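PDB 2D4E: 5-carboxymethyl-2-hydroxymuconate semialdehyde dehydrogenase, which probably catalyses the NAD-dependent oxidation of 5-carboxymethyl-2-hydroxymuconate semialdehyde to the corresponding carboxylic acid. Local coordinates for residues L446-A449 with H450-L454; M460-N464 with S465-R469; K316-E319 with D320-K324; A85-R88 with K89-L93. All coordinates share one frame; numbering follows the deposited sequence.

How the contacts relate
Contacts 1 and 2 are buried and belong to neighbouring elements: helix 446-455 leads into strand 460-463, and the carbonyl oxygens of Ala449 and Ala453 touch the side chains of Leu463 and Val461 of the strand. Both lie at subunit interfaces of the tetramer. Contact 1 is rich in ion pairs and polar links to other subunits, whereas contact 2 centres on a tyrosine ring folded against a loop. Contacts 3 and 4 are partly buried helix turns on opposite sides of the chain's centre, about 52 Å apart between centres. In contact 3 an aromatic-aliphatic pair faces the same mixed sheet that strand 460-463 borders; in contact 4 a glutamate-arginine salt bridge dominates.

Contact 1 (L446-A449 with H450-L454); sequences LERA and HRLAL
Arg451 lays its guanidinium over the backbone one turn earlier: Glu447 O lies 3.7 Å above the plane, over its centre, and NH2 comes within 3.4 Å of Arg448 CA. A bend at chi3 (56°) folds the chain back to put it there. Water 1, at the guanidinium edge, accepts from Arg451 NH1 at 3.1 Å and donates to Glu447 OE2 at 2.8 Å, bridging charges that do not touch directly. Arg451 NE pairs with Glu423, and NH1 also reaches Leu505 O of the third subunit; Glu447 OE1 bridges to Arg288 of the second. All this sits on the helix of the beta-alpha-beta unit 438-442, 446-455, 460-463, whose i to i+4 bonds occupy the carbonyls of residues 446 to 449, as in Leu452 N to Arg448 O at 2.9 Å. With an alanine in place of Arg451, Glu423 is likely to lose its salt-bridge partner, and water 1 one of its two partners here. On the buried side Leu446 CD1 meets the His450 ring edge in plane, 3.4 Å from CD2. Imidazole suits this interface because its two ring nitrogens can each take a partner in a different subunit: NE2 bonds NE2 of His450 of the second subunit, ND1 bonds Tyr157 OH of the fourth.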
loop_
_atom_site.group_PDB
_atom_site.type_symbol
_atom_site.label_atom_id
_atom_site.label_comp_id
_atom_site.label_asym_id
_atom_site.label_seq_id
_atom_site.Cartn_x
_atom_site.Cartn_y
_atom_site.Cartn_z
ATOM N N LEU C 446 -4.843 28.913 4.646
ATOM C CA LEU C 446 -4.897 27.457 4.642
ATOM C C LEU C 446 -5.895 26.875 3.646
ATOM O O LEU C 446 -5.510 26.137 2.743
ATOM C CB LEU C 446 -5.211 26.945 6.055
ATOM C CG LEU C 446 -5.384 25.436 6.271
ATOM C CD1 LEU C 446 -4.149 24.701 5.803
ATOM C CD2 LEU C 446 -5.621 25.151 7.747
ATOM N N GLU C 447 -7.169 27.215 3.791
ATOM C CA GLU C 447 -8.187 26.672 2.900
ATOM C C GLU C 447 -8.037 27.036 1.420
ATOM O O GLU C 447 -8.321 26.213 0.548
ATOM C CB GLU C 447 -9.579 27.037 3.430
ATOM C CG GLU C 447 -9.795 26.467 4.832
ATOM C CD GLU C 447 -11.104 26.877 5.493
ATOM O OE1 GLU C 447 -11.230 26.637 6.709
ATOM O OE2 GLU C 447 -12.003 27.420 4.815
ATOM N N ARG C 448 -7.590 28.251 1.123
ATOM C CA ARG C 448 -7.401 28.635 -0.276
ATOM C C ARG C 448 -6.254 27.812 -0.878
ATOM O O ARG C 448 -6.336 27.359 -2.016
ATOM C CB ARG C 448 -7.071 30.129 -0.389
ATOM C CG ARG C 448 -6.798 30.610 -1.817
ATOM C CD ARG C 448 -6.266 32.036 -1.827
ATOM N NE ARG C 448 -7.260 32.994 -1.353
ATOM C CZ ARG C 448 -6.972 34.112 -0.695
ATOM N NH1 ARG C 448 -5.712 34.415 -0.407
ATOM N NH2 ARG C 448 -7.948 34.923 -0.307
ATOM N N ALA C 449 -5.197 27.612 -0.096
ATOM C CA ALA C 449 -4.028 26.861 -0.544
ATOM C C ALA C 449 -4.352 25.432 -1.003
ATOM O O ALA C 449 -4.067 25.061 -2.143
ATOM C CB ALA C 449 -2.983 26.827 0.565
ATOM N N HIS C 450 -4.941 24.635 -0.115
ATOM C CA HIS C 450 -5.286 23.253 -0.435
ATOM C C HIS C 450 -6.341 23.166 -1.521
ATOM O O HIS C 450 -6.315 22.261 -2.354
ATOM C CB HIS C 450 -5.761 22.530 0.825
ATOM C CG HIS C 450 -4.660 22.255 1.797
ATOM N ND1 HIS C 450 -3.716 21.274 1.590
ATOM C CD2 HIS C 450 -4.315 22.870 2.953
ATOM C CE1 HIS C 450 -2.836 21.295 2.574
ATOM N NE2 HIS C 450 -3.176 22.255 3.415
ATOM N N ARG C 451 -7.261 24.121 -1.508
ATOM C CA ARG C 451 -8.330 24.191 -2.491
ATOM C C ARG C 451 -7.716 24.368 -3.881
ATOM O O ARG C 451 -8.048 23.639 -4.815
ATOM C CB ARG C 451 -9.249 25.363 -2.144
ATOM C CG ARG C 451 -10.533 25.443 -2.931
ATOM C CD ARG C 451 -11.509 26.360 -2.205
ATOM N NE ARG C 451 -10.957 27.692 -1.972
ATOM C CZ ARG C 451 -11.131 28.390 -0.852
ATOM N NH1 ARG C 451 -11.840 27.880 0.149
ATOM N NH2 ARG C 451 -10.605 29.603 -0.734
ATOM N N LEU C 452 -6.806 25.331 -4.010
ATOM C CA LEU C 452 -6.136 25.572 -5.284
ATOM C C LEU C 452 -5.216 24.405 -5.646
ATOM O O LEU C 452 -5.079 24.053 -6.815
ATOM C CB LEU C 452 -5.321 26.860 -5.223
ATOM C CG LEU C 452 -6.120 28.165 -5.292
ATOM C CD1 LEU C 452 -5.207 29.349 -5.019
ATOM C CD2 LEU C 452 -6.766 28.277 -6.667
ATOM N N ALA C 453 -4.584 23.804 -4.644
ATOM C CA ALA C 453 -3.688 22.684 -4.911
ATOM C C ALA C 453 -4.489 21.568 -5.585
ATOM O O ALA C 453 -4.035 20.961 -6.554
ATOM C CB ALA C 453 -3.054 22.188 -3.608
ATOM N N LEU C 454 -5.692 21.319 -5.080
ATOM C CA LEU C 454 -6.554 20.282 -5.639
ATOM C C LEU C 454 -7.123 20.628 -7.018
ATOM O O LEU C 454 -7.318 19.744 -7.849
ATOM C CB LEU C 454 -7.715 19.988 -4.685
ATOM C CG LEU C 454 -8.651 18.860 -5.133
ATOM C CD1 LEU C 454 -7.916 17.530 -5.036
ATOM C CD2 LEU C 454 -9.897 18.828 -4.262
HETATM O O HOH W 1 -12.280 29.404 2.860
#

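Contact 2 (M460-N464 with S465-R469); sequences MVYLN and SHNVR
Tyr462 overlaps Asn467 with one face of its ring: Asn467 CA stands over the centre, 4.1 Å from the centroid and 10° off the normal, a CH-pi contact between strand and following loop. The loop then wraps round the ring's rim. Val468 O comes near the ring plane at the edge, 3.5 Å from Tyr462 CE1, while His466 O approaches CD1 obliquely. With CG anti to the carbonyl carbon (chi1 -66°), the ring reaches across to this curl of chain, and the Arg469 methylene CD packs against its hydroxyl. A tyrosine suits the place because its flat body fills the bend while its polar end meets water: water 2 lies 2.9 Å from Tyr462 OH and accepts from Asn467 ND2 at 3.1 Å. The Asn467 amide crosses the ring obliquely, the two planes 41° apart, and ND2 also bonds Tyr440 OH. At the start of the loop Ser465 OG donates to His466 O at 2.7 Å, in the carbonyl plane on a lone pair, tying the turn locally. Strand 460-463 borders the mixed sheet beside strand 438-442, where the ring of Tyr440 meets that of Tyr462 with the planes nearly parallel, and its sheet continues into a parallel strand of the fourth subunit; the loop rests on helix 286-298, with Gln296 bonding Asn467 N and Phe295 meeting the His466 ring edge-to-face.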
loop_
_atom_site.group_PDB
_atom_site.type_symbol
_atom_site.label_atom_id
_atom_site.label_comp_id
_atom_site.label_asym_id
_atom_site.label_seq_id
_atom_site.Cartn_x
_atom_site.Cartn_y
_atom_site.Cartn_z
ATOM N N MET C 460 2.517 18.467 -10.354
ATOM C CA MET C 460 3.141 18.939 -9.116
ATOM C C MET C 460 2.727 20.352 -8.713
ATOM O O MET C 460 2.762 21.270 -9.527
ATOM C CB MET C 460 4.670 18.941 -9.247
ATOM C CG MET C 460 5.367 17.603 -9.077
ATOM S SD MET C 460 5.109 16.536 -10.472
ATOM C CE MET C 460 5.691 17.567 -11.802
ATOM N N VAL C 461 2.353 20.523 -7.451
ATOM C CA VAL C 461 1.984 21.835 -6.942
ATOM C C VAL C 461 2.866 22.139 -5.734
ATOM O O VAL C 461 3.033 21.303 -4.841
ATOM C CB VAL C 461 0.503 21.898 -6.509
ATOM C CG1 VAL C 461 0.208 23.251 -5.863
ATOM C CG2 VAL C 461 -0.410 21.693 -7.720
ATOM N N TYR C 462 3.453 23.329 -5.733
ATOM C CA TYR C 462 4.304 23.768 -4.640
ATOM C C TYR C 462 3.627 24.946 -3.957
ATOM O O TYR C 462 3.271 25.940 -4.600
ATOM C CB TYR C 462 5.680 24.176 -5.170
ATOM C CG TYR C 462 6.446 23.012 -5.754
ATOM C CD1 TYR C 462 7.245 22.198 -4.945
ATOM C CD2 TYR C 462 6.323 22.686 -7.104
ATOM C CE1 TYR C 462 7.902 21.083 -5.474
ATOM C CE2 TYR C 462 6.970 21.581 -7.641
ATOM C CZ TYR C 462 7.758 20.785 -6.820
ATOM O OH TYR C 462 8.401 19.700 -7.360
ATOM N N LEU C 463 3.435 24.818 -2.652
ATOM C CA LEU C 463 2.801 25.864 -1.874
ATOM C C LEU C 463 3.852 26.659 -1.120
ATOM O O LEU C 463 4.627 26.103 -0.343
ATOM C CB LEU C 463 1.801 25.257 -0.889
ATOM C CG LEU C 463 0.682 24.414 -1.514
ATOM C CD1 LEU C 463 -0.226 23.868 -0.417
ATOM C CD2 LEU C 463 -0.109 25.266 -2.502
ATOM N N ASN C 464 3.887 27.961 -1.381
ATOM C CA ASN C 464 4.817 28.873 -0.723
ATOM C C ASN C 464 6.297 28.526 -0.792
ATOM O O ASN C 464 7.032 28.683 0.188
ATOM C CB ASN C 464 4.397 29.063 0.734
ATOM C CG ASN C 464 3.028 29.697 0.851
ATOM O OD1 ASN C 464 2.682 30.582 0.067
ATOM N ND2 ASN C 464 2.243 29.256 1.834
ATOM N N SER C 465 6.742 28.075 -1.957
ATOM C CA SER C 465 8.145 27.747 -2.129
ATOM C C SER C 465 8.466 27.536 -3.588
ATOM O O SER C 465 7.574 27.471 -4.431
ATOM C CB SER C 465 8.510 26.468 -1.372
ATOM O OG SER C 465 8.308 25.330 -2.191
ATOM N N HIS C 466 9.760 27.432 -3.871
ATOM C CA HIS C 466 10.231 27.176 -5.218
ATOM C C HIS C 466 10.209 25.652 -5.384
ATOM O O HIS C 466 9.731 24.932 -4.506
ATOM C CB HIS C 466 11.652 27.711 -5.384
ATOM C CG HIS C 466 12.612 27.193 -4.361
ATOM N ND1 HIS C 466 12.437 27.403 -3.010
ATOM C CD2 HIS C 466 13.739 26.455 -4.486
ATOM C CE1 HIS C 466 13.416 26.814 -2.346
ATOM N NE2 HIS C 466 14.219 26.231 -3.218
ATOM N N ASN C 467 10.735 25.170 -6.501
ATOM C CA ASN C 467 10.761 23.743 -6.801
ATOM C C ASN C 467 11.748 22.971 -5.910
ATOM O O ASN C 467 12.957 23.016 -6.136
ATOM C CB ASN C 467 11.126 23.558 -8.279
ATOM C CG ASN C 467 10.790 22.176 -8.796
ATOM O OD1 ASN C 467 11.387 21.179 -8.384
ATOM N ND2 ASN C 467 9.820 22.108 -9.700
ATOM N N VAL C 468 11.231 22.270 -4.904
ATOM C CA VAL C 468 12.062 21.479 -3.987
ATOM C C VAL C 468 11.563 20.039 -4.056
ATOM O O VAL C 468 10.476 19.733 -3.582
ATOM C CB VAL C 468 11.945 21.978 -2.523
ATOM C CG1 VAL C 468 12.888 21.167 -1.613
ATOM C CG2 VAL C 468 12.286 23.468 -2.443
ATOM N N ARG C 469 12.370 19.156 -4.629
ATOM C CA ARG C 469 11.974 17.768 -4.817
ATOM C C ARG C 469 12.283 16.745 -3.726
ATOM O O ARG C 469 13.254 16.867 -2.977
ATOM C CB ARG C 469 12.554 17.267 -6.142
ATOM C CG ARG C 469 12.061 18.049 -7.349
ATOM C CD ARG C 469 10.876 17.379 -8.033
ATOM N NE ARG C 469 11.288 16.189 -8.777
ATOM C CZ ARG C 469 11.120 14.937 -8.359
ATOM N NH1 ARG C 469 10.518 14.692 -7.203
ATOM N NH2 ARG C 469 11.538 13.927 -9.110
HETATM O O HOH W 2 8.468 19.403 -10.268
#

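Contact 3 (K316-E319 with D320-K324); sequences KIFE and DFVGK
Asp320 sets its CB near Ile317 O, one turn back, while its OD2 takes Lys324 NZ at 2.7 Å on the syn lone pair, an i to i+4 salt bridge well suited to the exposed side. Phe321, next, turns its ring away from the preceding turn, and its backbone N bonds Ile317 O at 2.9 Å. Val322 carries the main side-chain contact. Its CG2, lying anti to the carbonyl carbon because CG1 takes the position opposite N (chi1 174°), stands over the centre of the Phe318 ring, 3.6 Å from the centroid and only 6° off the normal. This is a CH-pi contact in which one methyl is nearly equidistant from all six ring carbons. Replacing Phe318 by an alanine would probably strip Val322 CG2 of the face it covers and open a gap beside the sheet. Gly323 N then bonds Glu319 O at 3.0 Å. Aromatic and branched residues suit the inward side of helix 315-331: Phe318 and Val322 pack on strands 310-314 and 414-420, whereas Phe321 also reaches helix 286-298 at Leu290 and Val293.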
loop_
_atom_site.group_PDB
_atom_site.type_symbol
_atom_site.label_atom_id
_atom_site.label_comp_id
_atom_site.label_asym_id
_atom_site.label_seq_id
_atom_site.Cartn_x
_atom_site.Cartn_y
_atom_site.Cartn_z
ATOM N N LYS C 316 -4.583 43.982 -6.821
ATOM C CA LYS C 316 -4.259 44.978 -5.801
ATOM C C LYS C 316 -2.777 45.116 -5.465
ATOM O O LYS C 316 -2.383 46.083 -4.819
ATOM C CB LYS C 316 -5.052 44.709 -4.515
ATOM C CG LYS C 316 -4.651 43.437 -3.775
ATOM C CD LYS C 316 -5.425 43.261 -2.469
ATOM C CE LYS C 316 -6.895 42.955 -2.718
ATOM N NZ LYS C 316 -7.633 42.672 -1.449
ATOM N N ILE C 317 -1.955 44.160 -5.891
ATOM C CA ILE C 317 -0.520 44.237 -5.616
ATOM C C ILE C 317 0.306 44.060 -6.877
ATOM O O ILE C 317 1.535 44.012 -6.820
ATOM C CB ILE C 317 -0.059 43.156 -4.624
ATOM C CG1 ILE C 317 -0.402 41.765 -5.174
ATOM C CG2 ILE C 317 -0.677 43.407 -3.261
ATOM C CD1 ILE C 317 0.394 40.637 -4.545
ATOM N N PHE C 318 -0.370 43.970 -8.015
ATOM C CA PHE C 318 0.308 43.767 -9.286
ATOM C C PHE C 318 1.422 44.777 -9.570
ATOM O O PHE C 318 2.569 44.398 -9.812
ATOM C CB PHE C 318 -0.719 43.777 -10.428
ATOM C CG PHE C 318 -0.170 43.295 -11.735
ATOM C CD1 PHE C 318 0.515 44.162 -12.581
ATOM C CD2 PHE C 318 -0.309 41.961 -12.107
ATOM C CE1 PHE C 318 1.058 43.706 -13.784
ATOM C CE2 PHE C 318 0.228 41.490 -13.306
ATOM C CZ PHE C 318 0.914 42.362 -14.147
ATOM N N GLU C 319 1.081 46.061 -9.530
ATOM C CA GLU C 319 2.051 47.119 -9.798
ATOM C C GLU C 319 3.301 47.044 -8.929
ATOM O O GLU C 319 4.427 47.068 -9.435
ATOM C CB GLU C 319 1.392 48.491 -9.626
ATOM C CG GLU C 319 1.406 49.319 -10.893
ATOM C CD GLU C 319 0.805 48.573 -12.074
ATOM O OE1 GLU C 319 -0.429 48.380 -12.098
ATOM O OE2 GLU C 319 1.568 48.166 -12.977
ATOM N N ASP C 320 3.107 46.950 -7.620
ATOM C CA ASP C 320 4.238 46.901 -6.708
ATOM C C ASP C 320 5.065 45.622 -6.810
ATOM O O ASP C 320 6.287 45.680 -6.922
ATOM C CB ASP C 320 3.763 47.066 -5.264
ATOM C CG ASP C 320 4.920 47.204 -4.291
ATOM O OD1 ASP C 320 5.481 48.317 -4.187
ATOM O OD2 ASP C 320 5.285 46.196 -3.646
ATOM N N PHE C 321 4.400 44.469 -6.763
ATOM C CA PHE C 321 5.105 43.192 -6.815
ATOM C C PHE C 321 5.837 42.989 -8.133
ATOM O O PHE C 321 7.023 42.657 -8.147
ATOM C CB PHE C 321 4.136 42.024 -6.590
ATOM C CG PHE C 321 4.825 40.696 -6.420
ATOM C CD1 PHE C 321 5.434 40.363 -5.210
ATOM C CD2 PHE C 321 4.897 39.794 -7.482
ATOM C CE1 PHE C 321 6.111 39.149 -5.061
ATOM C CE2 PHE C 321 5.571 38.579 -7.346
ATOM C CZ PHE C 321 6.181 38.253 -6.134
ATOM N N VAL C 322 5.129 43.183 -9.240
ATOM C CA VAL C 322 5.739 43.014 -10.550
ATOM C C VAL C 322 6.882 44.004 -10.719
ATOM O O VAL C 322 7.901 43.689 -11.335
ATOM C CB VAL C 322 4.703 43.202 -11.668
ATOM C CG1 VAL C 322 5.389 43.163 -13.040
ATOM C CG2 VAL C 322 3.658 42.099 -11.571
ATOM N N GLY C 323 6.709 45.200 -10.161
ATOM C CA GLY C 323 7.755 46.200 -10.236
ATOM C C GLY C 323 8.991 45.656 -9.545
ATOM O O GLY C 323 10.117 45.857 -10.013
ATOM N N LYS C 324 8.791 44.960 -8.430
ATOM C CA LYS C 324 9.919 44.387 -7.703
ATOM C C LYS C 324 10.555 43.222 -8.456
ATOM O O LYS C 324 11.758 42.992 -8.344
ATOM C CB LYS C 324 9.482 43.956 -6.302
ATOM C CG LYS C 324 9.376 45.141 -5.355
ATOM C CD LYS C 324 8.657 44.809 -4.072
ATOM C CE LYS C 324 8.477 46.070 -3.248
ATOM N NZ LYS C 324 7.520 45.855 -2.137
#

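Contact 4 (A85-R88 with K89-L93); sequences AKER and KRYLL
Residues 85 to 88 each offer a carbonyl to the N-H four places on, from Lys89 N to Ala85 O at 2.8 Å through to Leu92 N to Arg88 O at 3.0 Å, so this is regular alpha-helix. Over it Glu87 and Arg90 run alongside each other in the same direction. Arg90 grips the carboxylate side-on with two nitrogens: NH2 to Glu87 OE1 at 2.8 Å and NE to Glu87 OE2 at 3.0 Å. Both oxygens lie near the guanidinium plane, yet both are met from above the carboxylate plane, the two groups being turned 54° apart. Bends at Glu87 chi2 and Arg90 chi3 (65°) bring the ends together over the short i to i+3 spacing. The bridge lies on the flank of the first turns of helix 85-101 of the aldehyde dehydrogenase fold, whose inward side carries Leu92 onto helices 118-136 and 175-188; a leucine fits that apolar seam, and the charged pair the more exposed side. Tyr91 sits beside the bridge, its CE1 3.7 Å from Glu87 OE1 and its ring plane 73° from the carboxylate, with Arg90 NH2 lying above the rim of one face. Water 3 donates to Glu87 OE1 at 3.0 Å and has a weak bond with Tyr91 OH. Arg88 points elsewhere, its guanidinium covering Ala85 CA while NH2 bonds Ala188 O, and Lys89 NZ pairs with Glu137.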
loop_
_atom_site.group_PDB
_atom_site.type_symbol
_atom_site.label_atom_id
_atom_site.label_comp_id
_atom_site.label_asym_id
_atom_site.label_seq_id
_atom_site.Cartn_x
_atom_site.Cartn_y
_atom_site.Cartn_z
ATOM N N ALA C 85 18.887 -9.060 -7.310
ATOM C CA ALA C 85 18.647 -7.648 -7.035
ATOM C C ALA C 85 19.762 -7.069 -6.177
ATOM O O ALA C 85 20.159 -5.927 -6.358
ATOM C CB ALA C 85 17.301 -7.463 -6.345
ATOM N N LYS C 86 20.268 -7.869 -5.247
ATOM C CA LYS C 86 21.343 -7.430 -4.371
ATOM C C LYS C 86 22.578 -7.075 -5.197
ATOM O O LYS C 86 23.306 -6.134 -4.872
ATOM C CB LYS C 86 21.685 -8.538 -3.374
ATOM C CG LYS C 86 22.817 -8.197 -2.420
ATOM C CD LYS C 86 23.109 -9.364 -1.488
ATOM C CE LYS C 86 24.239 -9.046 -0.520
ATOM N NZ LYS C 86 24.447 -10.176 0.426
ATOM N N GLU C 87 22.804 -7.825 -6.270
ATOM C CA GLU C 87 23.952 -7.581 -7.133
ATOM C C GLU C 87 23.748 -6.333 -7.992
ATOM O O GLU C 87 24.697 -5.586 -8.237
ATOM C CB GLU C 87 24.219 -8.800 -8.023
ATOM C CG GLU C 87 25.375 -8.634 -9.006
ATOM C CD GLU C 87 26.740 -8.517 -8.335
ATOM O OE1 GLU C 87 27.753 -8.501 -9.069
ATOM O OE2 GLU C 87 26.811 -8.443 -7.086
ATOM N N ARG C 88 22.518 -6.102 -8.454
ATOM C CA ARG C 88 22.248 -4.916 -9.260
ATOM C C ARG C 88 22.381 -3.710 -8.340
ATOM O O ARG C 88 22.841 -2.642 -8.750
ATOM C CB ARG C 88 20.841 -4.961 -9.867
ATOM C CG ARG C 88 20.620 -6.102 -10.851
ATOM C CD ARG C 88 19.485 -5.792 -11.819
ATOM N NE ARG C 88 18.213 -5.520 -11.152
ATOM C CZ ARG C 88 17.420 -6.454 -10.641
ATOM N NH1 ARG C 88 17.755 -7.735 -10.722
ATOM N NH2 ARG C 88 16.284 -6.105 -10.054
ATOM N N LYS C 89 21.981 -3.891 -7.084
ATOM C CA LYS C 89 22.085 -2.826 -6.097
ATOM C C LYS C 89 23.562 -2.458 -5.939
ATOM O O LYS C 89 23.914 -1.279 -5.855
ATOM C CB LYS C 89 21.522 -3.292 -4.751
ATOM C CG LYS C 89 21.778 -2.328 -3.593
ATOM C CD LYS C 89 21.239 -2.882 -2.278
ATOM C CE LYS C 89 21.407 -1.870 -1.161
ATOM N NZ LYS C 89 20.726 -2.275 0.103
ATOM N N ARG C 90 24.424 -3.472 -5.910
ATOM C CA ARG C 90 25.857 -3.236 -5.766
ATOM C C ARG C 90 26.369 -2.400 -6.934
ATOM O O ARG C 90 27.142 -1.464 -6.741
ATOM C CB ARG C 90 26.628 -4.559 -5.703
ATOM C CG ARG C 90 28.125 -4.382 -5.439
ATOM C CD ARG C 90 28.881 -5.697 -5.585
ATOM N NE ARG C 90 28.843 -6.213 -6.951
ATOM C CZ ARG C 90 29.441 -5.637 -7.990
ATOM N NH1 ARG C 90 30.131 -4.513 -7.826
ATOM N NH2 ARG C 90 29.361 -6.192 -9.191
ATOM N N TYR C 91 25.938 -2.740 -8.142
ATOM C CA TYR C 91 26.352 -1.993 -9.323
ATOM C C TYR C 91 25.905 -0.529 -9.270
ATOM O O TYR C 91 26.702 0.362 -9.527
ATOM C CB TYR C 91 25.791 -2.631 -10.589
ATOM C CG TYR C 91 26.574 -3.807 -11.105
ATOM C CD1 TYR C 91 25.995 -5.067 -11.177
ATOM C CD2 TYR C 91 27.873 -3.648 -11.584
ATOM C CE1 TYR C 91 26.680 -6.143 -11.717
ATOM C CE2 TYR C 91 28.575 -4.724 -12.132
ATOM C CZ TYR C 91 27.967 -5.967 -12.195
ATOM O OH TYR C 91 28.633 -7.036 -12.743
ATOM N N LEU C 92 24.637 -0.279 -8.946
ATOM C CA LEU C 92 24.151 1.099 -8.878
ATOM C C LEU C 92 24.964 1.908 -7.870
ATOM O O LEU C 92 25.313 3.055 -8.128
ATOM C CB LEU C 92 22.664 1.155 -8.501
ATOM C CG LEU C 92 21.636 0.541 -9.458
ATOM C CD1 LEU C 92 20.257 1.066 -9.100
ATOM C CD2 LEU C 92 21.950 0.913 -10.886
ATOM N N LEU C 93 25.259 1.308 -6.723
ATOM C CA LEU C 93 26.048 1.986 -5.700
ATOM C C LEU C 93 27.473 2.260 -6.189
ATOM O O LEU C 93 28.090 3.260 -5.810
ATOM C CB LEU C 93 26.088 1.148 -4.421
ATOM C CG LEU C 93 24.753 1.055 -3.680
ATOM C CD1 LEU C 93 24.923 0.185 -2.443
ATOM C CD2 LEU C 93 24.279 2.460 -3.298
HETATM O O HOH W 3 27.902 -10.195 -11.492
#